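Local structure of spike glycoprotein (Bat coronavirus HKU9, 5GYQ) at residues I71-T74 / H75-L79; P53-L56 / A57-C60; V83-T86 / F87-Y90; S130-I133 / D134-I137. The protein probably attaches the virion to the host cell by binding a receptor, this chain being the putative receptor-binding domain of the S1 subunit. All coordinates share one frame; numbering follows the deposited sequence.

Contact 1: I71-T74 / H75-L79; sequences INET and HLNNL. With NAG (2-acetamido-2-deoxy-beta-D-glucopyranose), chain B.
Asn-72 lays its OD1 over one face of the His-75 ring, 3.4 Å from CG, and uses the same oxygen to cap helix 73-81. His-75 N donates to Asn-72 OD1 at 3.2 Å in an almost straight bond (171°), with the N-H coming in nearly along the amide C=O. A chi1 of 76° folds the Asn-72 amide back over the first turn. Asparagine suits this N-cap because its two ends divide the work: while OD1 caps, ND2 is joined to C1 of an N-acetylglucosamine at 1.4 Å and also bonds to Ser-146. The sugar leans over the same His-75 face, and His-75 ND1 is held by Tyr-113. Two residues on, the threonine of the Asn-Glu-Thr sequon accepts from the sugar, NAG N2 to Thr-74 OG1 at 2.9 Å. Glu-73 and Asn-77 meet on another side of the helix, where ND2 of Asn-77 reaches OE1 of Glu-73 at 3.2 Å from above the carboxylate plane. Ile-71, the last residue of its strand, lays CD1 on Leu-76 CA (3.6 Å) and Leu-79 CD2 (4.0 Å). One asparagine therefore both starts the helix and carries the glycan, whose first sugar is steadied by the sequon threonine itself.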
loop_
_atom_site.group_PDB
_atom_site.type_symbol
_atom_site.label_atom_id
_atom_site.label_comp_id
_atom_site.label_asym_id
_atom_site.label_seq_id
_atom_site.Cartn_x
_atom_site.Cartn_y
_atom_site.Cartn_z
ATOM N N ILE A 71 -7.914 4.773 -1.212
ATOM C CA ILE A 71 -8.945 3.851 -0.740
ATOM C C ILE A 71 -9.984 4.608 0.085
ATOM O O ILE A 71 -9.627 5.486 0.865
ATOM C CB ILE A 71 -8.302 2.703 0.094
ATOM C CG1 ILE A 71 -9.314 1.612 0.442
ATOM C CG2 ILE A 71 -7.625 3.245 1.353
ATOM C CD1 ILE A 71 -8.673 0.394 1.105
ATOM N N ASN A 72 -11.270 4.304 -0.084
ATOM C CA ASN A 72 -12.260 5.019 0.716
ATOM C C ASN A 72 -12.643 4.211 1.954
ATOM O O ASN A 72 -12.192 3.074 2.120
ATOM C CB ASN A 72 -13.487 5.420 -0.133
ATOM C CG ASN A 72 -14.445 4.269 -0.453
ATOM O OD1 ASN A 72 -14.268 3.125 -0.036
ATOM N ND2 ASN A 72 -15.493 4.603 -1.211
ATOM N N GLU A 73 -13.452 4.809 2.826
ATOM C CA GLU A 73 -13.710 4.258 4.156
ATOM C C GLU A 73 -14.310 2.849 4.147
ATOM O O GLU A 73 -13.893 1.995 4.925
ATOM C CB GLU A 73 -14.627 5.197 4.942
ATOM C CG GLU A 73 -14.929 4.728 6.365
ATOM C CD GLU A 73 -13.764 4.924 7.329
ATOM O OE1 GLU A 73 -13.813 4.365 8.445
ATOM O OE2 GLU A 73 -12.803 5.640 6.983
ATOM N N THR A 74 -15.288 2.615 3.276
ATOM C CA THR A 74 -15.932 1.307 3.169
ATOM C C THR A 74 -14.909 0.216 2.858
ATOM O O THR A 74 -14.806 -0.804 3.559
ATOM C CB THR A 74 -17.017 1.306 2.066
ATOM O OG1 THR A 74 -17.943 2.379 2.287
ATOM C CG2 THR A 74 -17.768 -0.019 2.046
ATOM N N HIS A 75 -14.144 0.456 1.801
ATOM C CA HIS A 75 -13.148 -0.497 1.336
ATOM C C HIS A 75 -12.027 -0.668 2.348
ATOM O O HIS A 75 -11.471 -1.755 2.478
ATOM C CB HIS A 75 -12.583 -0.055 -0.012
ATOM C CG HIS A 75 -13.586 -0.071 -1.124
ATOM N ND1 HIS A 75 -13.473 0.731 -2.235
ATOM C CD2 HIS A 75 -14.716 -0.798 -1.294
ATOM C CE1 HIS A 75 -14.494 0.505 -3.046
ATOM N NE2 HIS A 75 -15.261 -0.418 -2.499
ATOM N N LEU A 76 -11.701 0.405 3.064
ATOM C CA LEU A 76 -10.668 0.346 4.097
ATOM C C LEU A 76 -11.103 -0.536 5.262
ATOM O O LEU A 76 -10.335 -1.373 5.747
ATOM C CB LEU A 76 -10.325 1.750 4.602
ATOM C CG LEU A 76 -9.238 1.802 5.678
ATOM C CD1 LEU A 76 -7.914 1.296 5.128
ATOM C CD2 LEU A 76 -9.092 3.208 6.236
ATOM N N ASN A 77 -12.342 -0.339 5.707
ATOM C CA ASN A 77 -12.895 -1.131 6.797
ATOM C C ASN A 77 -13.000 -2.600 6.410
ATOM O O ASN A 77 -12.662 -3.482 7.202
ATOM C CB ASN A 77 -14.261 -0.590 7.215
ATOM C CG ASN A 77 -14.164 0.749 7.917
ATOM O OD1 ASN A 77 -13.159 1.050 8.565
ATOM N ND2 ASN A 77 -15.204 1.563 7.791
ATOM N N ASN A 78 -13.455 -2.865 5.189
ATOM C CA ASN A 78 -13.483 -4.241 4.704
ATOM C C ASN A 78 -12.081 -4.843 4.609
ATOM O O ASN A 78 -11.890 -6.035 4.849
ATOM C CB ASN A 78 -14.176 -4.315 3.346
ATOM C CG ASN A 78 -15.663 -4.070 3.446
ATOM O OD1 ASN A 78 -16.267 -4.290 4.496
ATOM N ND2 ASN A 78 -16.264 -3.608 2.353
ATOM N N LEU A 79 -11.102 -4.012 4.260
ATOM C CA LEU A 79 -9.715 -4.459 4.158
ATOM C C LEU A 79 -9.193 -4.878 5.526
ATOM O O LEU A 79 -8.572 -5.934 5.669
ATOM C CB LEU A 79 -8.832 -3.357 3.567
ATOM C CG LEU A 79 -7.358 -3.705 3.347
ATOM C CD1 LEU A 79 -7.216 -4.829 2.337
ATOM C CD2 LEU A 79 -6.576 -2.482 2.899
HETATM C C1 NAG B . -16.527 3.696 -1.628
HETATM C C2 NAG B . -17.893 4.124 -1.143
HETATM C C3 NAG B . -18.912 3.037 -1.450
HETATM C C4 NAG B . -18.890 2.695 -2.938
HETATM C C5 NAG B . -17.462 2.460 -3.444
HETATM C C6 NAG B . -17.387 2.398 -4.952
HETATM C C7 NAG B . -17.894 5.702 0.733
HETATM C C8 NAG B . -17.879 5.861 2.224
HETATM N N2 NAG B . -17.881 4.443 0.275
HETATM O O3 NAG B . -20.194 3.510 -1.061
HETATM O O4 NAG B . -19.589 1.477 -3.181
HETATM O O5 NAG B . -16.567 3.506 -3.032
HETATM O O6 NAG B . -16.071 2.102 -5.398
HETATM O O7 NAG B . -17.916 6.666 -0.027
HETATM O O HOH W 1 -17.181 -1.375 4.943
#

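Contact 2: P53-L56 / A57-C60; sequences PRRL and ASMC
Bends at chi2 (-66°) and chi3 swing the Arg-55 chain back towards Ser-58 and Met-59, while a chi1 of 70° turns the Ser-58 hydroxyl towards the Arg-55 carbonyl. That oxygen takes two bonds: Ser-58 OG donates to Arg-55 O at 2.7 Å, and Ser-58 N donates to Arg-55 O at 3.1 Å. Both approach from the same face of the carbonyl plane, the N-H from well above it. Serine suits the place because its short hydroxyl reinforces the backbone bond. Ser-58 OG, at the edge of the Arg-55 guanidinium and in its plane, also accepts from Arg-55 NH1 in a weak bond of 3.4 Å. Met-59 crosses Arg-55 at about a right angle, its SD 3.8 Å above one guanidinium face and off towards the rim; an unbranched thioether is slim and polarisable enough to lie against a flat cation. A water between Pro-53 O (2.6 Å) and Ala-57 N (3.0 Å) stands in for the bond of a regular helix, in keeping with weakly bonded helix 53-56. Leu-56 O bonds to Tyr-61 OH. The bond from Ser-58 N to Arg-55 O, three residues back, closes a beta turn that ends the helix before Cys-60 and its disulfide with Cys-166.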
loop_
_atom_site.group_PDB
_atom_site.type_symbol
_atom_site.label_atom_id
_atom_site.label_comp_id
_atom_site.label_asym_id
_atom_site.label_seq_id
_atom_site.Cartn_x
_atom_site.Cartn_y
_atom_site.Cartn_z
ATOM N N PRO A 53 3.263 -1.795 15.933
ATOM C CA PRO A 53 3.592 -0.539 15.247
ATOM C C PRO A 53 4.740 0.225 15.909
ATOM O O PRO A 53 5.454 0.957 15.224
ATOM C CB PRO A 53 2.284 0.260 15.330
ATOM C CG PRO A 53 1.526 -0.353 16.458
ATOM C CD PRO A 53 1.875 -1.806 16.423
ATOM N N ARG A 54 4.917 0.053 17.215
ATOM C CA ARG A 54 6.005 0.724 17.922
ATOM C C ARG A 54 7.354 0.075 17.609
ATOM O O ARG A 54 8.402 0.701 17.757
ATOM C CB ARG A 54 5.749 0.716 19.435
ATOM C CG ARG A 54 5.823 -0.662 20.070
ATOM C CD ARG A 54 5.089 -0.713 21.405
ATOM N NE ARG A 54 5.878 -0.171 22.507
ATOM C CZ ARG A 54 6.061 -0.792 23.668
ATOM N NH1 ARG A 54 5.510 -1.978 23.881
ATOM N NH2 ARG A 54 6.792 -0.227 24.618
ATOM N N ARG A 55 7.316 -1.178 17.164
ATOM C CA ARG A 55 8.529 -1.938 16.871
ATOM C C ARG A 55 8.893 -1.883 15.391
ATOM O O ARG A 55 10.053 -2.073 15.023
ATOM C CB ARG A 55 8.352 -3.397 17.302
ATOM C CG ARG A 55 9.307 -3.871 18.384
ATOM C CD ARG A 55 10.740 -3.902 17.889
ATOM N NE ARG A 55 11.521 -4.950 18.542
ATOM C CZ ARG A 55 12.843 -4.927 18.670
ATOM N NH1 ARG A 55 13.538 -3.899 18.203
ATOM N NH2 ARG A 55 13.471 -5.927 19.274
ATOM N N LEU A 56 7.885 -1.622 14.562
ATOM C CA LEU A 56 7.995 -1.643 13.099
ATOM C C LEU A 56 9.273 -1.005 12.553
ATOM O O LEU A 56 10.077 -1.667 11.896
ATOM C CB LEU A 56 6.782 -0.933 12.489
ATOM C CG LEU A 56 6.174 -1.367 11.150
ATOM C CD1 LEU A 56 5.285 -0.250 10.612
ATOM C CD2 LEU A 56 7.211 -1.774 10.110
ATOM N N ALA A 57 9.450 0.282 12.828
ATOM C CA ALA A 57 10.515 1.059 12.202
ATOM C C ALA A 57 11.823 1.033 12.986
ATOM O O ALA A 57 12.716 1.837 12.722
ATOM C CB ALA A 57 10.057 2.498 12.011
ATOM N N SER A 58 11.941 0.112 13.938
ATOM C CA SER A 58 13.100 0.089 14.825
ATOM C C SER A 58 14.076 -1.042 14.513
ATOM O O SER A 58 15.193 -1.059 15.028
ATOM C CB SER A 58 12.649 -0.025 16.282
ATOM O OG SER A 58 12.117 -1.309 16.552
ATOM N N MET A 59 13.664 -1.988 13.678
ATOM C CA MET A 59 14.510 -3.146 13.398
ATOM C C MET A 59 14.731 -3.366 11.907
ATOM O O MET A 59 14.164 -2.662 11.072
ATOM C CB MET A 59 13.910 -4.404 14.033
ATOM C CG MET A 59 12.443 -4.629 13.717
ATOM S SD MET A 59 11.704 -5.908 14.753
ATOM C CE MET A 59 12.682 -7.335 14.291
ATOM N N CYS A 60 15.567 -4.348 11.585
ATOM C CA CYS A 60 15.911 -4.651 10.200
ATOM C C CYS A 60 15.063 -5.794 9.655
ATOM O O CYS A 60 14.466 -6.553 10.415
ATOM C CB CYS A 60 17.397 -4.998 10.081
ATOM S SG CYS A 60 18.521 -3.646 10.508
HETATM O O HOH W 2 7.713 2.002 14.606
#

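Contact 3: V83-T86 / F87-Y90; sequences VPDT and FSLY
This is a helix N-cap, set where the loop after helix 73-81 turns into the short helix 86-90. Asp-85 is the capping residue. Its chi1 of 59° carries CG between the backbone N and the carbonyl carbon, folding the carboxylate over the first turn. Ser-88 N then donates to Asp-85 OD1 at 3.2 Å, nearly straight at 167°. Aspartate fits well here, since its negative charge would be favoured by the amides and the dipole at the start of a helix. Ser-88 OG also lies 3.2 Å from Asp-85 OD1, and a water lies between this hydroxyl and the Val-83 carbonyl oxygen. The helix proper follows with Leu-89 N bonded to Asp-85 O, and Tyr-90 N to Thr-86 O. Carbon atoms pack around these polar groups. The Asp-85 and Phe-87 side chains lie side by side, OD1 of Asp-85 3.4 Å from Phe-87 CB, with the carboxylate and ring planes 61° apart. Leu-89 brings CG to 3.2 Å from Asp-85 O, and its CB sits over the centre of the Tyr-90 ring. Thr-86 CB approaches Tyr-90 CD2 to 4.0 Å. Around this turn, the other carboxylate oxygen of Asp-85, OD2, bonds to Asn-78 ND2 and so ties the cap to helix 73-81. The buried Phe-87 ring, in turn, packs against Met-69 and Ile-71 of strand 63-71, whereas Leu-89 shares a backbone bond with Ile-121.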
loop_
_atom_site.group_PDB
_atom_site.type_symbol
_atom_site.label_atom_id
_atom_site.label_comp_id
_atom_site.label_asym_id
_atom_site.label_seq_id
_atom_site.Cartn_x
_atom_site.Cartn_y
_atom_site.Cartn_z
ATOM N N VAL A 83 -13.152 -8.633 4.860
ATOM C CA VAL A 83 -14.443 -8.892 4.240
ATOM C C VAL A 83 -14.308 -8.614 2.743
ATOM O O VAL A 83 -13.748 -7.591 2.354
ATOM C CB VAL A 83 -15.547 -8.007 4.858
ATOM C CG1 VAL A 83 -16.822 -8.059 4.031
ATOM C CG2 VAL A 83 -15.811 -8.415 6.300
ATOM N N PRO A 84 -14.797 -9.530 1.895
ATOM C CA PRO A 84 -14.621 -9.331 0.451
ATOM C C PRO A 84 -15.460 -8.180 -0.100
ATOM O O PRO A 84 -16.593 -7.972 0.334
ATOM C CB PRO A 84 -15.075 -10.669 -0.145
ATOM C CG PRO A 84 -16.037 -11.216 0.861
ATOM C CD PRO A 84 -15.500 -10.790 2.201
ATOM N N ASP A 85 -14.891 -7.429 -1.037
ATOM C CA ASP A 85 -15.640 -6.407 -1.764
ATOM C C ASP A 85 -14.938 -6.111 -3.080
ATOM O O ASP A 85 -13.950 -6.762 -3.409
ATOM C CB ASP A 85 -15.809 -5.132 -0.925
ATOM C CG ASP A 85 -14.483 -4.510 -0.504
ATOM O OD1 ASP A 85 -13.417 -4.941 -0.984
ATOM O OD2 ASP A 85 -14.513 -3.565 0.311
ATOM N N THR A 86 -15.446 -5.137 -3.829
ATOM C CA THR A 86 -14.905 -4.839 -5.155
ATOM C C THR A 86 -13.419 -4.501 -5.103
ATOM O O THR A 86 -12.655 -4.872 -5.998
ATOM C CB THR A 86 -15.655 -3.673 -5.826
ATOM O OG1 THR A 86 -15.688 -2.550 -4.939
ATOM C CG2 THR A 86 -17.079 -4.077 -6.164
ATOM N N PHE A 87 -13.016 -3.811 -4.043
ATOM C CA PHE A 87 -11.616 -3.432 -3.860
ATOM C C PHE A 87 -10.715 -4.662 -3.822
ATOM O O PHE A 87 -9.771 -4.773 -4.603
ATOM C CB PHE A 87 -11.447 -2.616 -2.571
ATOM C CG PHE A 87 -10.069 -2.029 -2.390
ATOM C CD1 PHE A 87 -9.037 -2.787 -1.857
ATOM C CD2 PHE A 87 -9.811 -0.717 -2.742
ATOM C CE1 PHE A 87 -7.770 -2.252 -1.691
ATOM C CE2 PHE A 87 -8.551 -0.172 -2.575
ATOM C CZ PHE A 87 -7.526 -0.940 -2.050
ATOM N N SER A 88 -11.015 -5.591 -2.919
ATOM C CA SER A 88 -10.142 -6.742 -2.699
ATOM C C SER A 88 -10.339 -7.836 -3.743
ATOM O O SER A 88 -9.455 -8.669 -3.953
ATOM C CB SER A 88 -10.359 -7.317 -1.299
ATOM O OG SER A 88 -11.729 -7.612 -1.069
ATOM N N LEU A 89 -11.497 -7.839 -4.394
ATOM C CA LEU A 89 -11.769 -8.847 -5.408
ATOM C C LEU A 89 -11.207 -8.449 -6.767
ATOM O O LEU A 89 -10.807 -9.311 -7.548
ATOM C CB LEU A 89 -13.271 -9.106 -5.525
ATOM C CG LEU A 89 -13.939 -9.837 -4.358
ATOM C CD1 LEU A 89 -15.435 -9.959 -4.597
ATOM C CD2 LEU A 89 -13.311 -11.207 -4.144
ATOM N N TYR A 90 -11.163 -7.150 -7.051
ATOM C CA TYR A 90 -10.837 -6.718 -8.409
ATOM C C TYR A 90 -9.699 -5.702 -8.535
ATOM O O TYR A 90 -9.356 -5.304 -9.646
ATOM C CB TYR A 90 -12.086 -6.133 -9.071
ATOM C CG TYR A 90 -13.307 -7.025 -8.995
ATOM C CD1 TYR A 90 -13.374 -8.206 -9.720
ATOM C CD2 TYR A 90 -14.395 -6.678 -8.204
ATOM C CE1 TYR A 90 -14.489 -9.021 -9.661
ATOM C CE2 TYR A 90 -15.516 -7.484 -8.135
ATOM C CZ TYR A 90 -15.556 -8.657 -8.868
ATOM O OH TYR A 90 -16.664 -9.466 -8.804
HETATM O O HOH W 3 -11.285 -6.770 1.720
#

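Contact 4: S130-I133 / D134-I137; sequences SAFI and DTVI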
loop_
_atom_site.group_PDB
_atom_site.type_symbol
_atom_site.label_atom_id
_atom_site.label_comp_id
_atom_site.label_asym_id
_atom_site.label_seq_id
_atom_site.Cartn_x
_atom_site.Cartn_y
_atom_site.Cartn_z
ATOM N N SER A 130 -4.757 -3.391 -20.219
ATOM C CA SER A 130 -4.722 -1.931 -20.256
ATOM C C SER A 130 -6.026 -1.314 -20.761
ATOM O O SER A 130 -6.427 -0.250 -20.301
ATOM C CB SER A 130 -3.554 -1.448 -21.118
ATOM O OG SER A 130 -3.733 -1.821 -22.474
ATOM N N ALA A 131 -6.685 -1.981 -21.700
ATOM C CA ALA A 131 -7.962 -1.493 -22.219
ATOM C C ALA A 131 -9.026 -1.442 -21.115
ATOM O O ALA A 131 -9.731 -0.430 -20.939
ATOM C CB ALA A 131 -8.429 -2.368 -23.376
ATOM N N PHE A 132 -9.125 -2.531 -20.357
ATOM C CA PHE A 132 -10.088 -2.601 -19.259
ATOM C C PHE A 132 -9.785 -1.553 -18.196
ATOM O O PHE A 132 -10.689 -0.868 -17.711
ATOM C CB PHE A 132 -10.096 -3.991 -18.624
ATOM C CG PHE A 132 -10.926 -4.070 -17.373
ATOM C CD1 PHE A 132 -12.286 -3.802 -17.410
ATOM C CD2 PHE A 132 -10.347 -4.398 -16.159
ATOM C CE1 PHE A 132 -13.056 -3.865 -16.256
ATOM C CE2 PHE A 132 -11.110 -4.465 -15.005
ATOM C CZ PHE A 132 -12.466 -4.198 -15.057
ATOM N N ILE A 133 -8.505 -1.442 -17.842
ATOM C CA ILE A 133 -8.031 -0.438 -16.891
ATOM C C ILE A 133 -8.467 0.955 -17.326
ATOM O O ILE A 133 -8.999 1.738 -16.524
ATOM C CB ILE A 133 -6.496 -0.485 -16.755
ATOM C CG1 ILE A 133 -6.066 -1.759 -16.019
ATOM C CG2 ILE A 133 -5.977 0.751 -16.029
ATOM C CD1 ILE A 133 -4.559 -1.961 -15.967
ATOM N N ASP A 134 -8.241 1.251 -18.603
ATOM C CA ASP A 134 -8.687 2.508 -19.195
ATOM C C ASP A 134 -10.195 2.694 -19.037
ATOM O O ASP A 134 -10.649 3.803 -18.744
ATOM C CB ASP A 134 -8.304 2.583 -20.678
ATOM C CG ASP A 134 -6.802 2.719 -20.892
ATOM O OD1 ASP A 134 -6.109 3.227 -19.983
ATOM O OD2 ASP A 134 -6.312 2.322 -21.973
ATOM N N THR A 135 -10.978 1.626 -19.215
ATOM C CA THR A 135 -12.428 1.766 -19.006
ATOM C C THR A 135 -12.773 2.061 -17.545
ATOM O O THR A 135 -13.730 2.777 -17.271
ATOM C CB THR A 135 -13.225 0.509 -19.445
ATOM O OG1 THR A 135 -12.912 -0.588 -18.582
ATOM C CG2 THR A 135 -12.925 0.145 -20.884
ATOM N N VAL A 136 -12.005 1.507 -16.612
ATOM C CA VAL A 136 -12.265 1.750 -15.189
ATOM C C VAL A 136 -11.964 3.211 -14.824
ATOM O O VAL A 136 -12.778 3.914 -14.192
ATOM C CB VAL A 136 -11.432 0.804 -14.292
ATOM C CG1 VAL A 136 -11.595 1.168 -12.826
ATOM C CG2 VAL A 136 -11.845 -0.651 -14.526
ATOM N N ILE A 137 -10.789 3.664 -15.251
ATOM C CA ILE A 137 -10.369 5.040 -15.022
ATOM C C ILE A 137 -11.348 6.021 -15.666
ATOM O O ILE A 137 -11.708 7.033 -15.060
ATOM C CB ILE A 137 -8.941 5.277 -15.555
ATOM C CG1 ILE A 137 -7.936 4.460 -14.736
ATOM C CG2 ILE A 137 -8.588 6.758 -15.499
ATOM C CD1 ILE A 137 -6.528 4.504 -15.275
HETATM O O HOH W 4 -5.300 0.485 -23.634
#
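Val-136 rests a methyl on the ring of Phe-132, one turn earlier in the alpha helix 130-139, which stands away from the antiparallel sheet of the core. This placement is consistent with the external subdomain of a betacoronavirus receptor-binding domain. The backbone bonds are those of a regular helix: the N-H groups of Asp-134 to Ile-137 reach the carbonyls four residues back, as with Ile-137 N to Ile-133 O at 2.9 Å. Phe-132 N, near the helix start, bonds instead to Asn-129 OD1. Among apolar contacts the CH-pi pair leads: Val-136 CG2 lies 3.9 Å from the centroid of the Phe-132 ring, 20° off its normal and so over the face, and comes within 3.6 Å of CZ. With CG anti to its own N (chi1 172°), Phe-132 sends its ring along the helix to meet a beta-branched neighbour, while Phe-119 packs edge-to-face with it. On another side Ile-133 and Ile-137 run side by side, pointing the same way, with CG2 of the first 3.9 Å from CD1 of the second; Ile-133 also touches Val-21. Polar contacts occupy the exposed surface. Aspartate suits position 134 there because its carboxylate can take a water's proton. One water joins two side chains a turn apart, donating to Asp-134 OD2 at 2.7 Å and lying 3.0 Å from Ser-130 OG.

How the contacts relate
From the N terminus the order is contact 2, contact 1, contact 3, contact 4, strictly in series. Each spans one continuous run of residues, so none closes a long loop, and none nests in or crosses another. Contact 2 ends a short helix ahead of strand 63-71, on the opposite side of the chain's centre from contacts 3 and 4. That strand leads into contact 1, and the loop after its helix brings in contact 3. These two touch, with Asn-78 O and Val-83 N making a further probable hydrogen bond, and join successive helices against the sheet. Contact 4 lies in the peripheral helix 130-139, away from the core sheet, its nearest atoms about 6 Å from contact 3.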